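Hypothetical protein (Caulobacter crescentus, PDB 4GOQ) is of unknown function but belongs to the DUF1491 family and folds as a single chain with helices packed against a mixed beta-sheet. Local coordinates at residues 21-26 with 94-99; 48-53 with 100-105; 4-9 with 35-40; 62-67 with 104-109. All coordinates share one frame; numbering follows the deposited sequence.

Contact 1 of 4, residues 21-26 with 94-99; sequences GAFATV and EIEDRD
Phe23 and Glu96 lie side by side on one face of an antiparallel ladder, their side chains pointing the same way. Phe23 CG stands anti to the backbone N (chi1 -177°), which directs it along the Glu96 chain. The phenyl ring presents its edge to the carboxylate: Glu96 OE1 sits in the ring plane, 3.4 Å from Phe23 CD2. The two flat groups are inclined by 57°, so they do not stack. Beneath them the strands are stitched by two pairs of reciprocal bonds, one between Phe23 and Glu96, where Glu96 N reaches Phe23 O at 2.7 Å, the other between Thr25 and Glu94. Glu94 sends its carboxylate on to Lys40 of the adjoining strand.

The other face is apolar. Ala24 CB meets Ile95 CG1 at 4.0 Å and Ala22 CB meets Ile95 CG2 at 3.9 Å, and this layer faces helix 6-19 through Ala17 and Leu13. Near the end of the ladder, Asp97 OD1 lies 3.6 Å from Ala22 CB, accepts a hydrogen bond from a water at 2.7 Å and pairs with Arg101. Asp97 OD2 accepts from Asp99 N at 3.0 Å, the donor standing above the carboxylate plane. An alanine in place of Asp97 would probably leave Arg101 without this charged mate and set the chain at Asp99 freer to move. The whole is an antiparallel edge pairing of a mixed sheet, with an apolar face toward helix 6-19 and a mixed, more polar one behind it, entered through a Schellman motif at Gly21 and left through an Asx turn at Asp97.

Contact 2 of 4, residues 48-53 with 100-105; sequences TARLFS and GRHFLT
Gly100 O is gripped twice: Arg50 NH2 donates to it at 3.1 Å, and a water donates at 2.9 Å while itself accepting from Arg50 NE at 2.9 Å. The arrangement illustrates how a loop can be held to the face of a beta-sheet, here the segment following strand 91-97 laid over strand 48-56. Gly100 O and the water both lie at the edge of the guanidinium, in its plane, although the NH2 donor is tilted by 32° from the carbonyl plane of Gly100. The arginine chain bends at chi3 (-65°), which sets NE, and the guanidinium beyond it lies beside Phe52: the ring directs its edge at Arg50 CZ, and Phe52 CZ lies over one guanidinium face, offset toward the rim. Such an approach would help fix the rotation of the charged group.

His102 touches both of these residues. His102 CD2 comes 3.7 Å from Arg50 NH2, and His102 CB touches Phe52 CE2 at 3.9 Å; the imidazole and phenyl planes are inclined by 69°, an oblique pairing. The imidazole is steadied from within the loop, for Leu104 N donates to His102 ND1 in the ring plane at 3.0 Å. Gly100, with its positive phi, suits the turn into this loop. Farther along, the leucine closes the apolar side of the contact, with Leu104 CD1 equally 4.2 Å from Phe52 CG and from Phe52 CD2.

Contact 3 of 4, residues 4-9 with 35-40; sequences LSTDIW and GAVLVK
The first turn of helix 6-19 meets the chain entering strand 37-43 where the CA atoms of Thr6 and Gly35 come within 6.1 Å, and the strand then runs on past the side chain of Trp9. Thr6 uses both branches of its side chain. Its OG1, anti to the carbonyl carbon (chi1 -56°), donates to Gly35 O at 2.7 Å, in the carbonyl plane and on a lone pair, with a C=O...donor angle of 134°. The methyl branch faces Val37: Thr6 CG2 and Val37 CG2 are 3.4 Å apart, closer than a normal methyl-methyl distance, and the two side chains pass alongside one another, running opposite ways. One residue thus combines a short polar tie to the incoming loop with close apolar packing against the strand.

One turn later Trp9 carries the contact on. Its CG is anti to the backbone N (chi1 -178°), and the six-membered ring brings CZ3 to Val37 CG1 at 3.9 Å in an oblique crossing. Beyond it, Val39 CG2 meets the edge of the indole, near its plane, 4.3 Å from Trp9 CH2. The two valines, alternate residues on the same side of the strand, therefore meet successive atoms of the ring rim, while Trp9 NE1 donates to Glu106. Around this buried helix-on-sheet junction, Trp91 of the neighbouring strand 91-97 touches both Thr6 and Val37, Val39 packs on Ile95 of that same strand, and the Trp9 ring meets that of Trp64 from strand 62-65.

Contact 4 of 4, residues 62-67 with 104-109; sequences RFWMQP and LTEPVE
Trp64 and Val108 bridge their backbones, with Trp64 N donating to Pro107 O at 2.8 Å and Trp64 O accepting from Glu109 N at 2.7 Å, so that the C-terminal segment runs parallel beside strand 62-65. From here the tryptophan side chain can be read atom by atom. Trp64 CB touches Val108 CG2 at 4.0 Å. CG, anti to the carbonyl carbon (chi1 -63°), begins a five-membered ring covered on one face by Leu104 CD1 in a CH-pi contact, 3.8 Å from the Trp64 ring centroid. CD1 meets Glu106 CB. Trp64 NE1 donates to Glu106 OE1 at 2.8 Å, nearly straight at 170°, the oxygen in the indole plane but the donor above the carboxylate plane. Trp64 CE2 then passes Leu104 CD2 at 3.9 Å; CZ2 meets that methyl too and adjoins the Trp9 ring, while CZ3 lies toward Val37. An alanine in place of Trp64 would probably open a gap beneath Leu104 and cost Glu106 OE1 its indole donor.

Past the bridge, Gln66 N donates to Glu109 OE1 and Gln66 NE2 to Glu109 O. Since Glu106 OE2 also accepts from Trp9 NE1, its carboxylate receives two indole N-H groups, which is likely to fix its rotation and favour the charged form.

How the contacts relate
The four contacts show how bonding follows place in one fold. Contact 3 is the buried one, a helix end on a central strand; contacts 1 and 2 are partly buried, and contact 4 lies at the surface. Contact 1 pairs two sheet strands through backbone bonds, whereas contact 2 lays a loop over a strand chiefly by side chains. Contact 4 mixes the two modes. Contacts 2 and 4 share Leu104 and, with their centres about 9 Å apart, hold successive portions of the C-terminal chain. Strand 37-43 links contact 3 to its neighbours: Lys40 pairs with Glu94 of contact 1, and Val39 O meets Phe52 N of contact 2.

Contact 1 of 4, residues 21-26 with 94-99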
# COMPACT_ATOMS: atom_id res chain seq x y z
N GLY A 21 15.26 -1.51 -6.14
CA GLY A 21 15.20 -2.63 -7.08
C GLY A 21 13.85 -3.31 -7.17
O GLY A 21 13.71 -4.34 -7.83
N ALA A 22 12.83 -2.73 -6.53
CA ALA A 22 11.52 -3.34 -6.58
C ALA A 22 10.73 -2.84 -7.78
O ALA A 22 11.10 -1.85 -8.39
CB ALA A 22 10.76 -3.05 -5.29
N PHE A 23 9.69 -3.57 -8.16
CA PHE A 23 8.79 -3.17 -9.21
C PHE A 23 7.64 -2.46 -8.46
O PHE A 23 7.09 -3.05 -7.53
CB PHE A 23 8.36 -4.38 -10.06
CG PHE A 23 7.46 -4.14 -11.26
CD1 PHE A 23 7.83 -3.25 -12.26
CD2 PHE A 23 6.28 -4.87 -11.42
CE1 PHE A 23 7.00 -3.04 -13.37
CE2 PHE A 23 5.46 -4.67 -12.54
CZ PHE A 23 5.82 -3.75 -13.51
N ALA A 24 7.38 -1.17 -8.73
CA ALA A 24 6.33 -0.44 -8.01
C ALA A 24 5.43 0.23 -9.01
O ALA A 24 5.91 0.99 -9.85
CB ALA A 24 6.94 0.57 -7.06
N THR A 25 4.13 -0.06 -8.96
CA THR A 25 3.23 0.55 -9.93
C THR A 25 1.93 0.99 -9.25
O THR A 25 1.55 0.48 -8.20
CB THR A 25 3.03 -0.38 -11.15
OG1 THR A 25 2.22 0.28 -12.13
CG2 THR A 25 2.45 -1.71 -10.80
N VAL A 26 1.32 1.98 -9.83
CA VAL A 26 0.06 2.52 -9.33
C VAL A 26 -1.02 1.66 -10.01
O VAL A 26 -1.23 1.76 -11.22
CB VAL A 26 -0.07 4.03 -9.64
CG1 VAL A 26 -1.49 4.51 -9.32
CG2 VAL A 26 0.96 4.84 -8.83
N GLU A 94 1.03 -1.27 -5.94
CA GLU A 94 1.51 -2.65 -5.83
C GLU A 94 3.02 -2.62 -5.94
O GLU A 94 3.58 -1.95 -6.81
CB GLU A 94 0.85 -3.54 -6.92
CG GLU A 94 1.17 -5.01 -6.81
CD GLU A 94 0.27 -5.91 -7.65
OE1 GLU A 94 -0.32 -5.42 -8.63
OE2 GLU A 94 0.16 -7.12 -7.32
N ILE A 95 3.69 -3.27 -4.98
CA ILE A 95 5.14 -3.33 -4.93
C ILE A 95 5.55 -4.79 -4.95
O ILE A 95 5.11 -5.57 -4.10
CB ILE A 95 5.70 -2.56 -3.69
CG1 ILE A 95 5.33 -1.03 -3.73
CG2 ILE A 95 7.22 -2.77 -3.57
CD1 ILE A 95 5.55 -0.32 -2.49
N GLU A 96 6.39 -5.15 -5.91
CA GLU A 96 6.90 -6.50 -6.06
C GLU A 96 8.39 -6.47 -5.77
O GLU A 96 9.16 -5.83 -6.48
CB GLU A 96 6.58 -7.05 -7.44
CG GLU A 96 5.18 -7.61 -7.57
CD GLU A 96 4.83 -8.13 -8.95
OE1 GLU A 96 4.52 -7.30 -9.84
OE2 GLU A 96 4.88 -9.36 -9.14
N ASP A 97 8.78 -7.10 -4.67
CA ASP A 97 10.16 -7.06 -4.23
C ASP A 97 10.66 -8.44 -3.86
O ASP A 97 9.91 -9.23 -3.28
CB ASP A 97 10.29 -6.10 -3.03
CG ASP A 97 11.70 -5.95 -2.50
OD1 ASP A 97 12.57 -5.44 -3.25
OD2 ASP A 97 11.94 -6.32 -1.34
N ARG A 98 11.93 -8.71 -4.19
CA ARG A 98 12.63 -9.96 -3.92
C ARG A 98 12.59 -10.30 -2.42
O ARG A 98 12.52 -11.48 -2.08
CB ARG A 98 14.09 -9.85 -4.38
N ASP A 99 12.60 -9.28 -1.53
CA ASP A 99 12.54 -9.45 -0.08
C ASP A 99 11.15 -9.12 0.53
O ASP A 99 10.99 -9.15 1.74
CB ASP A 99 13.64 -8.59 0.60
CG ASP A 99 15.05 -8.88 0.09
OD1 ASP A 99 15.46 -10.07 0.10
OD2 ASP A 99 15.75 -7.92 -0.34
O HOH W 1 13.42 -6.69 -5.53

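Contact 2 of 4, residues 48-53 with 100-105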
# COMPACT_ATOMS: atom_id res chain seq x y z
N THR A 48 4.49 -14.90 -1.21
CA THR A 48 3.43 -14.41 -0.35
C THR A 48 3.23 -12.90 -0.51
O THR A 48 4.05 -12.24 -1.14
CB THR A 48 3.68 -14.79 1.09
OG1 THR A 48 2.45 -14.56 1.80
CG2 THR A 48 4.86 -14.01 1.71
N ALA A 49 2.14 -12.36 0.07
CA ALA A 49 1.85 -10.94 -0.08
C ALA A 49 1.12 -10.38 1.13
O ALA A 49 0.45 -11.11 1.88
CB ALA A 49 1.04 -10.72 -1.35
N ARG A 50 1.25 -9.06 1.32
CA ARG A 50 0.59 -8.37 2.40
C ARG A 50 -0.13 -7.15 1.86
O ARG A 50 0.28 -6.60 0.84
CB ARG A 50 1.61 -7.94 3.48
CG ARG A 50 2.20 -9.12 4.26
CD ARG A 50 3.28 -8.62 5.21
NE ARG A 50 4.44 -8.06 4.50
CZ ARG A 50 5.42 -7.38 5.09
NH1 ARG A 50 5.40 -7.18 6.39
NH2 ARG A 50 6.42 -6.89 4.37
N LEU A 51 -1.18 -6.74 2.54
CA LEU A 51 -1.92 -5.54 2.15
C LEU A 51 -1.94 -4.59 3.35
O LEU A 51 -2.22 -5.03 4.48
CB LEU A 51 -3.33 -5.94 1.70
CG LEU A 51 -4.14 -4.96 0.87
CD1 LEU A 51 -3.46 -4.68 -0.48
CD2 LEU A 51 -5.51 -5.56 0.57
N PHE A 52 -1.56 -3.33 3.13
CA PHE A 52 -1.49 -2.32 4.17
C PHE A 52 -2.46 -1.17 3.87
O PHE A 52 -2.53 -0.72 2.72
CB PHE A 52 -0.03 -1.77 4.30
CG PHE A 52 1.00 -2.82 4.67
CD1 PHE A 52 1.16 -3.23 5.99
CD2 PHE A 52 1.82 -3.38 3.70
CE1 PHE A 52 2.12 -4.20 6.33
CE2 PHE A 52 2.79 -4.33 4.04
CZ PHE A 52 2.92 -4.75 5.35
N SER A 53 -3.24 -0.75 4.88
CA SER A 53 -4.14 0.40 4.83
C SER A 53 -3.79 1.37 5.97
O SER A 53 -3.11 1.01 6.93
CB SER A 53 -5.61 0.00 4.89
OG SER A 53 -5.94 -0.56 6.15
N GLY A 100 10.17 -8.83 -0.32
CA GLY A 100 8.82 -8.49 0.13
C GLY A 100 8.69 -7.17 0.89
O GLY A 100 7.69 -6.95 1.58
N ARG A 101 9.73 -6.30 0.76
CA ARG A 101 9.80 -4.97 1.39
C ARG A 101 8.64 -4.15 0.94
O ARG A 101 8.28 -4.19 -0.23
CB ARG A 101 11.11 -4.25 1.04
CG ARG A 101 12.34 -4.84 1.72
CD ARG A 101 13.63 -4.19 1.25
NE ARG A 101 13.90 -4.49 -0.16
CZ ARG A 101 14.85 -3.92 -0.89
NH1 ARG A 101 15.64 -3.00 -0.35
NH2 ARG A 101 15.00 -4.24 -2.17
N HIS A 102 8.09 -3.35 1.85
CA HIS A 102 6.99 -2.46 1.51
C HIS A 102 7.49 -1.01 1.26
O HIS A 102 6.71 -0.21 0.73
CB HIS A 102 5.91 -2.49 2.61
CG HIS A 102 6.48 -2.30 3.98
ND1 HIS A 102 7.01 -1.10 4.38
CD2 HIS A 102 6.62 -3.20 4.98
CE1 HIS A 102 7.43 -1.28 5.62
NE2 HIS A 102 7.23 -2.54 6.03
N PHE A 103 8.75 -0.65 1.67
CA PHE A 103 9.35 0.70 1.49
C PHE A 103 8.55 1.84 2.17
O PHE A 103 8.71 3.02 1.83
CB PHE A 103 9.54 1.01 -0.02
CG PHE A 103 10.47 0.02 -0.68
CD1 PHE A 103 11.85 0.15 -0.56
CD2 PHE A 103 9.96 -1.09 -1.36
CE1 PHE A 103 12.71 -0.78 -1.17
CE2 PHE A 103 10.83 -2.02 -1.96
CZ PHE A 103 12.19 -1.85 -1.87
N LEU A 104 7.70 1.49 3.14
CA LEU A 104 6.92 2.50 3.86
C LEU A 104 7.77 3.13 4.94
O LEU A 104 8.47 2.40 5.65
CB LEU A 104 5.65 1.87 4.48
CG LEU A 104 4.66 1.28 3.44
CD1 LEU A 104 3.62 0.37 4.12
CD2 LEU A 104 4.03 2.39 2.59
N THR A 105 7.71 4.45 5.10
CA THR A 105 8.54 5.11 6.15
C THR A 105 7.82 5.20 7.49
O THR A 105 8.48 5.29 8.52
CB THR A 105 9.03 6.49 5.72
OG1 THR A 105 7.92 7.37 5.56
CG2 THR A 105 9.87 6.45 4.46
O HOH W 2 5.25 -8.45 1.70

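Contact 3 of 4, residues 4-9 with 35-40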
# COMPACT_ATOMS: atom_id res chain seq x y z
N LEU A 4 0.10 16.83 3.35
CA LEU A 4 0.76 16.45 2.11
C LEU A 4 -0.20 15.79 1.12
O LEU A 4 -0.89 14.85 1.50
CB LEU A 4 1.90 15.48 2.45
CG LEU A 4 2.88 15.15 1.33
CD1 LEU A 4 3.67 16.37 0.94
CD2 LEU A 4 3.86 14.11 1.78
N SER A 5 -0.20 16.24 -0.15
CA SER A 5 -1.04 15.64 -1.19
C SER A 5 -0.64 14.21 -1.39
O SER A 5 0.54 13.90 -1.37
CB SER A 5 -0.94 16.41 -2.51
OG SER A 5 -1.58 17.66 -2.36
N THR A 6 -1.62 13.31 -1.55
CA THR A 6 -1.37 11.88 -1.71
C THR A 6 -0.44 11.57 -2.89
O THR A 6 0.44 10.71 -2.75
CB THR A 6 -2.70 11.12 -1.86
OG1 THR A 6 -3.50 11.42 -0.72
CG2 THR A 6 -2.49 9.62 -1.98
N ASP A 7 -0.61 12.25 -4.03
CA ASP A 7 0.21 11.96 -5.22
C ASP A 7 1.69 12.24 -4.95
O ASP A 7 2.54 11.53 -5.47
CB ASP A 7 -0.30 12.74 -6.46
CG ASP A 7 -0.06 14.24 -6.42
OD1 ASP A 7 -0.35 14.86 -5.38
OD2 ASP A 7 0.35 14.80 -7.46
N ILE A 8 2.01 13.24 -4.10
CA ILE A 8 3.41 13.54 -3.73
C ILE A 8 3.98 12.35 -2.92
O ILE A 8 5.10 11.89 -3.15
CB ILE A 8 3.48 14.88 -2.96
CG1 ILE A 8 3.11 16.07 -3.91
CG2 ILE A 8 4.89 15.13 -2.36
CD1 ILE A 8 2.94 17.44 -3.22
N TRP A 9 3.21 11.90 -1.96
CA TRP A 9 3.58 10.78 -1.09
C TRP A 9 3.74 9.48 -1.94
O TRP A 9 4.67 8.69 -1.72
CB TRP A 9 2.50 10.63 0.00
CG TRP A 9 2.80 9.52 0.98
CD1 TRP A 9 3.46 9.63 2.18
CD2 TRP A 9 2.55 8.12 0.78
NE1 TRP A 9 3.60 8.38 2.76
CE2 TRP A 9 3.06 7.43 1.91
CE3 TRP A 9 1.93 7.37 -0.24
CZ2 TRP A 9 2.98 6.04 2.04
CZ3 TRP A 9 1.87 5.99 -0.13
CH2 TRP A 9 2.36 5.34 1.01
N GLY A 35 -6.85 11.46 -1.34
CA GLY A 35 -7.23 10.05 -1.44
C GLY A 35 -6.45 9.15 -0.50
O GLY A 35 -5.23 9.33 -0.30
N ALA A 36 -7.15 8.18 0.10
CA ALA A 36 -6.52 7.15 0.94
C ALA A 36 -5.65 6.25 0.07
O ALA A 36 -5.80 6.26 -1.14
CB ALA A 36 -7.59 6.33 1.62
N VAL A 37 -4.77 5.45 0.68
CA VAL A 37 -3.87 4.56 -0.06
C VAL A 37 -3.90 3.13 0.51
O VAL A 37 -3.88 2.96 1.73
CB VAL A 37 -2.39 5.08 -0.06
CG1 VAL A 37 -1.48 4.17 -0.88
CG2 VAL A 37 -2.29 6.52 -0.57
N LEU A 38 -3.95 2.13 -0.40
CA LEU A 38 -3.76 0.72 -0.10
C LEU A 38 -2.43 0.34 -0.70
O LEU A 38 -2.21 0.61 -1.87
CB LEU A 38 -4.85 -0.20 -0.70
CG LEU A 38 -6.22 -0.29 -0.06
CD1 LEU A 38 -7.02 -1.43 -0.72
CD2 LEU A 38 -6.13 -0.54 1.46
N VAL A 39 -1.57 -0.34 0.06
CA VAL A 39 -0.30 -0.80 -0.47
C VAL A 39 -0.28 -2.32 -0.43
O VAL A 39 -0.44 -2.89 0.64
CB VAL A 39 0.92 -0.20 0.28
CG1 VAL A 39 2.25 -0.76 -0.26
CG2 VAL A 39 0.91 1.32 0.22
N LYS A 40 -0.08 -2.95 -1.58
CA LYS A 40 0.05 -4.41 -1.70
C LYS A 40 1.52 -4.72 -1.88
O LYS A 40 2.08 -4.37 -2.91
CB LYS A 40 -0.77 -4.92 -2.90
CG LYS A 40 -0.73 -6.45 -3.04
CD LYS A 40 -1.49 -6.79 -4.35
CE LYS A 40 -1.47 -8.23 -4.69
NZ LYS A 40 -1.94 -8.43 -6.10

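Contact 4 of 4, residues 62-67 with 104-109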
# COMPACT_ATOMS: atom_id res chain seq x y z
N ARG A 62 0.25 8.73 12.00
CA ARG A 62 -0.11 7.76 10.97
C ARG A 62 0.71 6.49 11.08
O ARG A 62 1.93 6.55 11.27
CB ARG A 62 0.05 8.37 9.56
CG ARG A 62 -0.12 7.38 8.39
CD ARG A 62 -1.56 7.07 8.01
NE ARG A 62 -2.19 8.20 7.31
CZ ARG A 62 -3.41 8.66 7.58
NH1 ARG A 62 -4.16 8.08 8.50
NH2 ARG A 62 -3.89 9.69 6.90
N PHE A 63 0.03 5.34 10.91
CA PHE A 63 0.68 4.05 10.87
C PHE A 63 -0.06 3.15 9.87
O PHE A 63 -1.14 3.52 9.37
CB PHE A 63 0.80 3.42 12.27
CG PHE A 63 -0.46 2.82 12.87
CD1 PHE A 63 -1.31 3.60 13.66
CD2 PHE A 63 -0.76 1.47 12.72
CE1 PHE A 63 -2.46 3.04 14.24
CE2 PHE A 63 -1.91 0.93 13.28
CZ PHE A 63 -2.74 1.70 14.07
N TRP A 64 0.55 2.04 9.51
CA TRP A 64 -0.07 1.10 8.56
C TRP A 64 -0.54 -0.17 9.26
O TRP A 64 0.18 -0.77 10.04
CB TRP A 64 0.92 0.76 7.42
CG TRP A 64 1.29 1.97 6.61
CD1 TRP A 64 2.30 2.85 6.85
CD2 TRP A 64 0.56 2.49 5.48
NE1 TRP A 64 2.29 3.86 5.90
CE2 TRP A 64 1.24 3.65 5.04
CE3 TRP A 64 -0.56 2.03 4.76
CZ2 TRP A 64 0.76 4.42 3.97
CZ3 TRP A 64 -1.01 2.78 3.68
CH2 TRP A 64 -0.33 3.94 3.27
N MSE A 65 -1.77 -0.56 8.98
CA MSE A 65 -2.39 -1.76 9.54
C MSE A 65 -2.64 -2.73 8.40
O MSE A 65 -2.66 -2.30 7.25
CB MSE A 65 -3.70 -1.41 10.32
CG MSE A 65 -4.83 -0.78 9.46
SE MSE A 65 -6.51 -0.32 10.44
CE MSE A 65 -7.73 -0.35 8.98
N GLN A 66 -2.86 -4.02 8.71
CA GLN A 66 -3.21 -5.03 7.70
C GLN A 66 -4.69 -5.32 7.88
O GLN A 66 -5.07 -5.89 8.90
CB GLN A 66 -2.34 -6.29 7.78
CG GLN A 66 -0.88 -5.98 7.46
CD GLN A 66 -0.02 -7.19 7.60
OE1 GLN A 66 -0.25 -8.21 6.95
NE2 GLN A 66 0.98 -7.12 8.46
N PRO A 67 -5.55 -4.81 6.97
CA PRO A 67 -7.00 -4.99 7.16
C PRO A 67 -7.49 -6.39 6.80
O PRO A 67 -8.64 -6.75 7.09
CB PRO A 67 -7.59 -3.95 6.21
CG PRO A 67 -6.59 -3.84 5.10
CD PRO A 67 -5.23 -4.06 5.73
N LEU A 104 7.70 1.49 3.14
CA LEU A 104 6.92 2.50 3.86
C LEU A 104 7.77 3.13 4.94
O LEU A 104 8.47 2.40 5.65
CB LEU A 104 5.65 1.87 4.48
CG LEU A 104 4.66 1.28 3.44
CD1 LEU A 104 3.62 0.37 4.12
CD2 LEU A 104 4.03 2.39 2.59
N THR A 105 7.71 4.45 5.10
CA THR A 105 8.54 5.11 6.15
C THR A 105 7.82 5.20 7.49
O THR A 105 8.48 5.29 8.52
CB THR A 105 9.03 6.49 5.72
OG1 THR A 105 7.92 7.37 5.56
CG2 THR A 105 9.87 6.45 4.46
N GLU A 106 6.47 5.20 7.48
CA GLU A 106 5.66 5.27 8.70
C GLU A 106 5.66 3.92 9.40
O GLU A 106 5.87 2.90 8.74
CB GLU A 106 4.20 5.70 8.37
CG GLU A 106 4.06 7.01 7.60
CD GLU A 106 4.25 6.94 6.10
OE1 GLU A 106 4.33 5.81 5.56
OE2 GLU A 106 4.37 8.01 5.47
N PRO A 107 5.34 3.85 10.72
CA PRO A 107 5.31 2.55 11.40
C PRO A 107 4.26 1.62 10.82
O PRO A 107 3.21 2.05 10.32
CB PRO A 107 4.96 2.93 12.84
CG PRO A 107 5.41 4.34 13.00
CD PRO A 107 5.07 4.96 11.66
N VAL A 108 4.55 0.34 10.89
CA VAL A 108 3.71 -0.70 10.33
C VAL A 108 3.28 -1.69 11.45
O VAL A 108 4.07 -1.99 12.33
CB VAL A 108 4.49 -1.40 9.18
CG1 VAL A 108 3.83 -2.69 8.75
CG2 VAL A 108 4.69 -0.47 7.98
N GLU A 109 2.04 -2.16 11.39
CA GLU A 109 1.48 -3.18 12.28
C GLU A 109 1.85 -4.55 11.65
O GLU A 109 1.49 -4.82 10.48
CB GLU A 109 -0.04 -2.95 12.40
CG GLU A 109 -0.88 -3.98 13.13
CD GLU A 109 -2.35 -3.81 12.80
OE1 GLU A 109 -2.82 -4.45 11.82
OE2 GLU A 109 -2.99 -2.94 13.43